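Local coordinates for PHO85 cyclin-10 (Saccharomyces cerevisiae, PDB 4KRD), which partners the cyclin-dependent kinase Pho85 as its cyclin, making a holoenzyme that phosphorylates and negatively regulates glycogen synthase, at residues B[66-74]-B[171-182]; B[83-91]-B[130-141]. All coordinates share one frame; numbering follows the deposited sequence.

Interaction 1: B[66-74]-B[171-182]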
loop_
_atom_site.group_PDB
_atom_site.type_symbol
_atom_site.label_atom_id
_atom_site.label_comp_id
_atom_site.label_asym_id
_atom_site.label_seq_id
_atom_site.Cartn_x
_atom_site.Cartn_y
_atom_site.Cartn_z
ATOM N N VAL B 66 17.060 6.548 -18.789
ATOM C CA VAL B 66 16.236 7.119 -17.728
ATOM C C VAL B 66 16.852 6.844 -16.362
ATOM O O VAL B 66 17.094 7.759 -15.571
ATOM C CB VAL B 66 14.813 6.522 -17.749
ATOM C CG1 VAL B 66 14.101 6.791 -16.429
ATOM C CG2 VAL B 66 14.012 7.074 -18.925
ATOM N N GLU B 67 17.109 5.573 -16.089
ATOM C CA GLU B 67 17.634 5.168 -14.796
ATOM C C GLU B 67 19.031 5.734 -14.580
ATOM O O GLU B 67 19.401 6.110 -13.465
ATOM C CB GLU B 67 17.631 3.647 -14.683
ATOM C CG GLU B 67 16.234 3.032 -14.721
ATOM C CD GLU B 67 16.254 1.536 -15.018
ATOM O OE1 GLU B 67 16.526 1.153 -16.180
ATOM O OE2 GLU B 67 15.994 0.745 -14.087
ATOM N N LYS B 68 19.810 5.812 -15.648
ATOM C CA LYS B 68 21.148 6.384 -15.537
ATOM C C LYS B 68 21.076 7.855 -15.131
ATOM O O LYS B 68 21.835 8.307 -14.269
ATOM C CB LYS B 68 21.921 6.226 -16.849
ATOM C CG LYS B 68 23.409 6.504 -16.712
ATOM C CD LYS B 68 24.090 6.567 -18.076
ATOM C CE LYS B 68 23.433 7.623 -18.966
ATOM N NZ LYS B 68 24.077 7.730 -20.310
ATOM N N LYS B 69 20.156 8.598 -15.744
ATOM C CA LYS B 69 19.990 10.009 -15.422
ATOM C C LYS B 69 19.509 10.213 -13.987
ATOM O O LYS B 69 20.027 11.066 -13.278
ATOM C CB LYS B 69 19.048 10.692 -16.412
ATOM C CG LYS B 69 18.399 11.975 -15.889
ATOM C CD LYS B 69 19.423 13.017 -15.440
ATOM C CE LYS B 69 18.779 14.024 -14.491
ATOM N NZ LYS B 69 19.772 14.960 -13.889
ATOM N N GLU B 70 18.517 9.438 -13.557
ATOM C CA GLU B 70 18.089 9.498 -12.156
ATOM C C GLU B 70 19.258 9.198 -11.210
ATOM O O GLU B 70 19.507 9.922 -10.234
ATOM C CB GLU B 70 16.938 8.510 -11.907
ATOM C CG GLU B 70 15.698 8.784 -12.735
ATOM C CD GLU B 70 14.964 10.039 -12.297
ATOM O OE1 GLU B 70 15.321 10.612 -11.250
ATOM O OE2 GLU B 70 14.022 10.456 -13.001
ATOM N N TYR B 71 19.988 8.131 -11.508
ATOM C CA TYR B 71 21.075 7.713 -10.641
ATOM C C TYR B 71 22.180 8.783 -10.460
ATOM O O TYR B 71 22.738 8.923 -9.376
ATOM C CB TYR B 71 21.672 6.389 -11.117
ATOM C CG TYR B 71 22.638 5.825 -10.116
ATOM C CD1 TYR B 71 22.186 5.090 -9.022
ATOM C CD2 TYR B 71 24.003 6.058 -10.234
ATOM C CE1 TYR B 71 23.070 4.589 -8.085
ATOM C CE2 TYR B 71 24.896 5.560 -9.303
ATOM C CZ TYR B 71 24.427 4.833 -8.228
ATOM O OH TYR B 71 25.308 4.336 -7.298
ATOM N N SER B 72 22.485 9.536 -11.514
ATOM C CA SER B 72 23.497 10.598 -11.424
ATOM C C SER B 72 23.164 11.670 -10.378
ATOM O O SER B 72 24.045 12.397 -9.925
ATOM C CB SER B 72 23.714 11.252 -12.788
ATOM O OG SER B 72 22.545 11.923 -13.223
ATOM N N ASN B 73 21.897 11.770 -9.990
ATOM C CA ASN B 73 21.507 12.696 -8.922
ATOM C C ASN B 73 22.179 12.383 -7.575
ATOM O O ASN B 73 22.251 13.237 -6.691
ATOM C CB ASN B 73 19.972 12.737 -8.758
ATOM C CG ASN B 73 19.282 13.532 -9.859
ATOM O OD1 ASN B 73 19.791 14.563 -10.309
ATOM N ND2 ASN B 73 18.123 13.053 -10.304
ATOM N N PHE B 74 22.656 11.154 -7.403
ATOM C CA PHE B 74 23.271 10.769 -6.131
ATOM C C PHE B 74 24.706 11.273 -5.968
ATOM O O PHE B 74 25.201 11.365 -4.848
ATOM C CB PHE B 74 23.245 9.253 -5.927
ATOM C CG PHE B 74 21.852 8.689 -5.814
ATOM C CD1 PHE B 74 21.033 9.059 -4.764
ATOM C CD2 PHE B 74 21.371 7.804 -6.765
ATOM C CE1 PHE B 74 19.732 8.564 -4.666
ATOM C CE2 PHE B 74 20.074 7.298 -6.682
ATOM C CZ PHE B 74 19.257 7.674 -5.627
ATOM N N LYS B 171 14.008 15.447 -5.287
ATOM C CA LYS B 171 14.723 14.886 -6.392
ATOM C C LYS B 171 15.350 13.534 -6.042
ATOM O O LYS B 171 15.377 12.640 -6.838
ATOM C CB LYS B 171 15.775 15.869 -6.859
ATOM C CG LYS B 171 16.523 15.429 -8.051
ATOM C CD LYS B 171 17.617 16.376 -8.423
ATOM C CE LYS B 171 17.075 17.554 -9.168
ATOM N NZ LYS B 171 17.867 18.822 -8.977
ATOM N N LEU B 172 15.855 13.421 -4.832
ATOM C CA LEU B 172 16.459 12.184 -4.358
ATOM C C LEU B 172 15.436 11.072 -4.084
ATOM O O LEU B 172 15.682 9.920 -4.441
ATOM C CB LEU B 172 17.317 12.447 -3.123
ATOM C CG LEU B 172 18.564 13.310 -3.383
ATOM C CD1 LEU B 172 19.334 13.495 -2.098
ATOM C CD2 LEU B 172 19.448 12.702 -4.497
ATOM N N GLU B 173 14.309 11.403 -3.455
ATOM C CA GLU B 173 13.223 10.420 -3.284
ATOM C C GLU B 173 12.844 9.779 -4.610
ATOM O O GLU B 173 12.719 8.566 -4.707
ATOM C CB GLU B 173 11.946 11.067 -2.741
ATOM C CG GLU B 173 12.025 11.629 -1.353
ATOM C CD GLU B 173 10.713 12.311 -0.950
ATOM O OE1 GLU B 173 10.097 12.987 -1.796
ATOM O OE2 GLU B 173 10.313 12.177 0.217
ATOM N N VAL B 174 12.618 10.614 -5.619
ATOM C CA VAL B 174 12.134 10.131 -6.900
ATOM C C VAL B 174 13.219 9.365 -7.651
ATOM O O VAL B 174 12.930 8.391 -8.323
ATOM C CB VAL B 174 11.611 11.283 -7.776
ATOM C CG1 VAL B 174 11.260 10.780 -9.166
ATOM C CG2 VAL B 174 10.405 11.938 -7.126
ATOM N N SER B 175 14.462 9.817 -7.544
ATOM C CA SER B 175 15.561 9.125 -8.202
ATOM C C SER B 175 15.694 7.689 -7.692
ATOM O O SER B 175 15.864 6.764 -8.479
ATOM C CB SER B 175 16.883 9.879 -7.998
ATOM O OG SER B 175 16.828 11.163 -8.600
ATOM N N LEU B 176 15.625 7.501 -6.376
ATOM C CA LEU B 176 15.776 6.158 -5.830
ATOM C C LEU B 176 14.547 5.341 -6.228
ATOM O O LEU B 176 14.653 4.206 -6.670
ATOM C CB LEU B 176 15.933 6.190 -4.312
ATOM C CG LEU B 176 15.977 4.817 -3.648
ATOM C CD1 LEU B 176 17.132 3.982 -4.251
ATOM C CD2 LEU B 176 16.097 4.937 -2.149
ATOM N N LEU B 177 13.374 5.949 -6.098
ATOM C CA LEU B 177 12.134 5.264 -6.473
ATOM C C LEU B 177 12.172 4.758 -7.929
ATOM O O LEU B 177 11.928 3.572 -8.196
ATOM C CB LEU B 177 10.933 6.191 -6.218
ATOM C CG LEU B 177 9.541 5.628 -6.525
ATOM C CD1 LEU B 177 9.226 4.487 -5.605
ATOM C CD2 LEU B 177 8.483 6.734 -6.404
ATOM N N ILE B 178 12.497 5.643 -8.872
ATOM C CA ILE B 178 12.657 5.237 -10.271
ATOM C C ILE B 178 13.696 4.114 -10.406
ATOM O O ILE B 178 13.478 3.149 -11.130
ATOM C CB ILE B 178 13.047 6.421 -11.207
ATOM C CG1 ILE B 178 11.950 7.503 -11.230
ATOM C CG2 ILE B 178 13.274 5.925 -12.629
ATOM C CD1 ILE B 178 10.616 7.028 -11.778
ATOM N N CYS B 179 14.824 4.238 -9.704
ATOM C CA CYS B 179 15.888 3.229 -9.803
ATOM C C CYS B 179 15.542 1.830 -9.269
ATOM O O CYS B 179 16.109 0.848 -9.734
ATOM C CB CYS B 179 17.200 3.747 -9.186
ATOM S SG CYS B 179 17.965 5.068 -10.169
ATOM N N VAL B 180 14.623 1.729 -8.306
ATOM C CA VAL B 180 14.279 0.419 -7.736
ATOM C C VAL B 180 12.894 -0.144 -8.108
ATOM O O VAL B 180 12.573 -1.278 -7.759
ATOM C CB VAL B 180 14.382 0.397 -6.186
ATOM C CG1 VAL B 180 15.841 0.506 -5.727
ATOM C CG2 VAL B 180 13.526 1.481 -5.565
ATOM N N CYS B 181 12.072 0.638 -8.791
ATOM C CA CYS B 181 10.661 0.242 -8.949
ATOM C C CYS B 181 10.498 -0.868 -9.992
ATOM O O CYS B 181 9.424 -1.448 -10.121
ATOM C CB CYS B 181 9.780 1.456 -9.275
ATOM S SG CYS B 181 10.016 2.074 -10.936
ATOM N N ASN B 182 11.579 -1.179 -10.715
ATOM C CA ASN B 182 11.609 -2.350 -11.601
ATOM C C ASN B 182 11.889 -3.645 -10.829
ATOM O O ASN B 182 11.926 -4.729 -11.411
ATOM C CB ASN B 182 12.664 -2.179 -12.708
ATOM C CG ASN B 182 14.094 -2.107 -12.153
ATOM O OD1 ASN B 182 14.327 -1.563 -11.063
ATOM N ND2 ASN B 182 15.056 -2.646 -12.908
HETATM O O HOH W 1 14.541 12.847 -9.674
#
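Glu70 pushes its side chain as a knob into a hole made by Val174, Ser175, Ile178 and Cys179, where segments 66-72 and 171-180 run roughly antiparallel, at 144°. Glu70 CB lies 4.0 Å from Cys179 SG. One atom further, Glu70 CG packs against Ile178 CG2 at 3.7 Å. There the chain bends (chi2 -71°), which lays the carboxylate back over helix 166-180, with CD near Ile178 CG1. At the tip, Glu70 OE1 accepts from a water at 2.8 Å that also donates to Lys171 O, while OE2 is hydrogen-bonded to a polar side chain of the other protein chain in the assembly. Ser175 OG sits 3.1 Å from Glu70 OE1 and accepts a hydrogen bond from Asn73 ND2 at 2.9 Å; the amide's other atom, OD1, rests beside Lys171 CD. A leucine here in place of Asn73 has no N-H to give Ser175 OG, and that hydroxyl would probably lose its fixed direction beside Glu70. Phe74 continues the seam, its CZ 3.9 Å from Leu176 CB, and Cys179 SG lies at the edge of the Tyr71 ring. The chemistry implies a buried polar centre, Glu70 OE1 and Ser175 OG, gripped by water and Asn73, with carbon and sulfur packed around it.

Interaction 2: B[83-91]-B[130-141]; sequences SSADFLKRI and EKEVHRMIIAAV
In the helical bundle of the cyclin box, helices 84-95 and 130-148 lie side by side, and Phe87 and Ile137 make the centre of their contact. The two short segments run nearly parallel, 17° apart, with axes 10.8 Å from each other at closest approach, and side chains fill the space between them. Ile137 does so as a knob in a hole lined by Ser84, Phe87, Leu88 and Ile91. Its two branches divide the work: Ile137 CG2 meets Leu88 CD2 at 3.9 Å and Ile91 CD1 at 4.1 Å, whereas CD1 reaches Ser84 OG.

Phe87 comes from the opposite helix. With CG anti to the backbone N (chi1 -174°), its ring swings across to helix 130-148. That helix supplies the His134 ring over one face, centroids 4.2 Å apart and planes inclined at 34°, and Ile138 CG1 at the edge, in the ring plane and 3.6 Å from Phe87 CE2. Ile91 CD1, from Phe87's own helix, lies over the other face toward its rim. Contact on both faces and at that edge probably leaves the ring little freedom to tilt.

Toward the start of both helices the contact turns polar. Ser84 OG shares a water with Glu130 OE2, to which that water donates at 2.6 Å; the same hydroxyl, Ser84 OG, also lies against Val133 CG1 at 3.3 Å. Toward the far end, Ile91 and Val141 meet through their methyls, and both lean on Tyr102 of helix 99-113. Helix 36-54 closes another flank, its Ile47 touching Val133 and Ile137. Branched aliphatics and aromatic rings thus pack helix 130-148 against helices 84-95, 36-54 and 99-113, all within the helical bundle of the cyclin box.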
loop_
_atom_site.group_PDB
_atom_site.type_symbol
_atom_site.label_atom_id
_atom_site.label_comp_id
_atom_site.label_asym_id
_atom_site.label_seq_id
_atom_site.Cartn_x
_atom_site.Cartn_y
_atom_site.Cartn_z
ATOM N N SER B 83 30.789 12.000 8.448
ATOM C CA SER B 83 31.003 10.666 7.902
ATOM C C SER B 83 29.656 9.963 7.797
ATOM O O SER B 83 28.667 10.445 8.345
ATOM C CB SER B 83 31.929 9.859 8.812
ATOM O OG SER B 83 31.369 9.723 10.105
ATOM N N SER B 84 29.613 8.822 7.114
ATOM C CA SER B 84 28.374 8.039 7.041
ATOM C C SER B 84 27.838 7.673 8.420
ATOM O O SER B 84 26.639 7.803 8.687
ATOM C CB SER B 84 28.575 6.759 6.223
ATOM O OG SER B 84 28.766 7.064 4.864
ATOM N N ALA B 85 28.723 7.201 9.295
ATOM C CA ALA B 85 28.307 6.761 10.623
ATOM C C ALA B 85 27.748 7.922 11.440
ATOM O O ALA B 85 26.721 7.783 12.099
ATOM C CB ALA B 85 29.459 6.095 11.351
ATOM N N ASP B 86 28.415 9.072 11.380
ATOM C CA ASP B 86 27.980 10.237 12.147
ATOM C C ASP B 86 26.704 10.848 11.566
ATOM O O ASP B 86 25.875 11.384 12.297
ATOM C CB ASP B 86 29.081 11.304 12.203
ATOM C CG ASP B 86 30.305 10.856 12.995
ATOM O OD1 ASP B 86 30.175 9.952 13.849
ATOM O OD2 ASP B 86 31.402 11.417 12.763
ATOM N N PHE B 87 26.564 10.784 10.247
ATOM C CA PHE B 87 25.379 11.308 9.582
ATOM C C PHE B 87 24.167 10.492 10.012
ATOM O O PHE B 87 23.098 11.035 10.306
ATOM C CB PHE B 87 25.556 11.248 8.070
ATOM C CG PHE B 87 24.446 11.900 7.300
ATOM C CD1 PHE B 87 23.997 13.167 7.648
ATOM C CD2 PHE B 87 23.874 11.261 6.203
ATOM C CE1 PHE B 87 22.977 13.788 6.933
ATOM C CE2 PHE B 87 22.858 11.869 5.477
ATOM C CZ PHE B 87 22.402 13.142 5.847
ATOM N N LEU B 88 24.350 9.180 10.059
ATOM C CA LEU B 88 23.303 8.279 10.505
ATOM C C LEU B 88 22.939 8.525 11.970
ATOM O O LEU B 88 21.772 8.434 12.338
ATOM C CB LEU B 88 23.713 6.823 10.269
ATOM C CG LEU B 88 23.513 6.310 8.841
ATOM C CD1 LEU B 88 24.242 4.989 8.617
ATOM C CD2 LEU B 88 22.011 6.176 8.553
ATOM N N LYS B 89 23.934 8.838 12.799
ATOM C CA LYS B 89 23.681 9.202 14.196
ATOM C C LYS B 89 22.839 10.462 14.265
ATOM O O LYS B 89 21.878 10.538 15.037
ATOM C CB LYS B 89 24.992 9.458 14.954
ATOM C CG LYS B 89 25.880 8.244 15.150
ATOM C CD LYS B 89 27.313 8.649 15.520
ATOM C CE LYS B 89 28.234 7.431 15.628
ATOM N NZ LYS B 89 29.674 7.806 15.547
ATOM N N ARG B 90 23.218 11.463 13.474
ATOM C CA ARG B 90 22.469 12.715 13.442
ATOM C C ARG B 90 21.005 12.500 13.037
ATOM O O ARG B 90 20.102 13.063 13.648
ATOM C CB ARG B 90 23.146 13.745 12.530
ATOM C CG ARG B 90 22.282 14.969 12.244
ATOM C CD ARG B 90 23.024 16.055 11.481
ATOM N NE ARG B 90 22.102 17.091 11.018
ATOM C CZ ARG B 90 21.652 18.093 11.771
ATOM N NH1 ARG B 90 22.046 18.210 13.034
ATOM N NH2 ARG B 90 20.806 18.979 11.260
ATOM N N ILE B 91 20.780 11.681 12.011
ATOM C CA ILE B 91 19.426 11.392 11.540
ATOM C C ILE B 91 18.600 10.721 12.640
ATOM O O ILE B 91 17.468 11.125 12.918
ATOM C CB ILE B 91 19.449 10.526 10.240
ATOM C CG1 ILE B 91 20.128 11.291 9.101
ATOM C CG2 ILE B 91 18.040 10.134 9.809
ATOM C CD1 ILE B 91 20.287 10.493 7.788
ATOM N N GLU B 130 31.948 6.248 -3.471
ATOM C CA GLU B 130 31.868 6.919 -2.176
ATOM C C GLU B 130 31.150 8.253 -2.286
ATOM O O GLU B 130 30.468 8.680 -1.351
ATOM C CB GLU B 130 33.258 7.130 -1.554
ATOM C CG GLU B 130 33.205 7.678 -0.119
ATOM C CD GLU B 130 32.639 6.672 0.899
ATOM O OE1 GLU B 130 33.281 5.620 1.123
ATOM O OE2 GLU B 130 31.557 6.932 1.481
ATOM N N LYS B 131 31.302 8.915 -3.426
ATOM C CA LYS B 131 30.638 10.199 -3.625
ATOM C C LYS B 131 29.110 10.079 -3.783
ATOM O O LYS B 131 28.405 11.093 -3.830
ATOM C CB LYS B 131 31.245 10.952 -4.807
ATOM C CG LYS B 131 32.700 11.348 -4.586
ATOM C CD LYS B 131 33.060 12.599 -5.366
ATOM C CE LYS B 131 34.393 13.172 -4.906
ATOM N NZ LYS B 131 34.595 14.548 -5.437
ATOM N N GLU B 132 28.612 8.849 -3.855
ATOM C CA GLU B 132 27.163 8.610 -4.002
ATOM C C GLU B 132 26.514 8.228 -2.681
ATOM O O GLU B 132 25.278 8.237 -2.561
ATOM C CB GLU B 132 26.911 7.537 -5.067
ATOM C CG GLU B 132 27.262 8.028 -6.480
ATOM C CD GLU B 132 27.589 6.917 -7.474
ATOM O OE1 GLU B 132 27.600 5.728 -7.089
ATOM O OE2 GLU B 132 27.844 7.245 -8.656
ATOM N N VAL B 133 27.338 7.928 -1.677
ATOM C CA VAL B 133 26.833 7.364 -0.423
ATOM C C VAL B 133 25.951 8.299 0.414
ATOM O O VAL B 133 24.894 7.890 0.912
ATOM C CB VAL B 133 27.965 6.808 0.459
ATOM C CG1 VAL B 133 27.440 6.506 1.860
ATOM C CG2 VAL B 133 28.581 5.566 -0.194
ATOM N N HIS B 134 26.376 9.550 0.564
ATOM C CA HIS B 134 25.662 10.498 1.422
ATOM C C HIS B 134 24.210 10.728 0.961
ATOM O O HIS B 134 23.265 10.663 1.757
ATOM C CB HIS B 134 26.432 11.821 1.458
ATOM C CG HIS B 134 25.890 12.814 2.435
ATOM N ND1 HIS B 134 25.190 13.937 2.045
ATOM C CD2 HIS B 134 25.940 12.854 3.787
ATOM C CE1 HIS B 134 24.837 14.628 3.113
ATOM N NE2 HIS B 134 25.275 13.990 4.184
ATOM N N ARG B 135 24.041 10.988 -0.328
ATOM C CA ARG B 135 22.717 11.245 -0.882
ATOM C C ARG B 135 21.886 9.968 -0.969
ATOM O O ARG B 135 20.660 10.024 -0.905
ATOM C CB ARG B 135 22.828 11.913 -2.257
ATOM C CG ARG B 135 23.309 13.363 -2.187
ATOM C CD ARG B 135 23.333 13.999 -3.571
ATOM N NE ARG B 135 23.696 15.411 -3.513
ATOM C CZ ARG B 135 23.698 16.225 -4.558
ATOM N NH1 ARG B 135 23.345 15.779 -5.757
ATOM N NH2 ARG B 135 24.042 17.497 -4.400
ATOM N N MET B 136 22.556 8.828 -1.129
ATOM C CA MET B 136 21.877 7.532 -1.134
ATOM C C MET B 136 21.240 7.227 0.221
ATOM O O MET B 136 20.127 6.707 0.296
ATOM C CB MET B 136 22.854 6.421 -1.519
ATOM C CG MET B 136 22.235 5.029 -1.589
ATOM S SD MET B 136 20.987 4.838 -2.889
ATOM C CE MET B 136 21.976 5.150 -4.351
ATOM N N ILE B 137 21.958 7.540 1.291
ATOM C CA ILE B 137 21.449 7.364 2.649
ATOM C C ILE B 137 20.203 8.209 2.886
ATOM O O ILE B 137 19.202 7.728 3.409
ATOM C CB ILE B 137 22.529 7.719 3.693
ATOM C CG1 ILE B 137 23.590 6.616 3.734
ATOM C CG2 ILE B 137 21.915 7.910 5.063
ATOM C CD1 ILE B 137 24.863 7.007 4.483
ATOM N N ILE B 138 20.284 9.476 2.507
ATOM C CA ILE B 138 19.145 10.378 2.580
ATOM C C ILE B 138 17.902 9.784 1.897
ATOM O O ILE B 138 16.835 9.697 2.500
ATOM C CB ILE B 138 19.507 11.722 1.946
ATOM C CG1 ILE B 138 20.590 12.416 2.784
ATOM C CG2 ILE B 138 18.289 12.630 1.849
ATOM C CD1 ILE B 138 20.977 13.773 2.245
ATOM N N ALA B 139 18.051 9.376 0.644
ATOM C CA ALA B 139 16.924 8.827 -0.129
ATOM C C ALA B 139 16.350 7.536 0.450
ATOM O O ALA B 139 15.121 7.369 0.541
ATOM C CB ALA B 139 17.354 8.610 -1.587
ATOM N N ALA B 140 17.228 6.605 0.840
ATOM C CA ALA B 140 16.778 5.297 1.321
ATOM C C ALA B 140 16.048 5.412 2.651
ATOM O O ALA B 140 15.056 4.714 2.897
ATOM C CB ALA B 140 17.954 4.320 1.421
ATOM N N VAL B 141 16.525 6.299 3.517
ATOM C CA VAL B 141 15.827 6.513 4.774
ATOM C C VAL B 141 14.468 7.155 4.521
ATOM O O VAL B 141 13.487 6.739 5.100
ATOM C CB VAL B 141 16.635 7.352 5.785
ATOM C CG1 VAL B 141 15.749 7.771 6.969
ATOM C CG2 VAL B 141 17.871 6.563 6.260
HETATM O O HOH W 2 31.041 5.476 3.623
#

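Interaction 2 is nested in the chain inside the loop that interaction 1 closes, and the two centres lie about 16 Å apart. Helix 130-148 joins them directly. Tyr71 OH of interaction 1 is probably hydrogen-bonded to Glu132 OE1 of interaction 2 at 2.7 Å, and Arg135 NH1 probably donates to Asn73 O at 2.9 Å. Deeper in, Leu176 CD2 packs on Ala140 CA at 3.6 Å, tying helix 166-180 to the same helix. Their roles diverge at the surface: residues of 66-74 and 171-182 touch the other protein chain of the assembly, consistent with kinase binding, whereas 83-91 and 130-141 meet no other chain there.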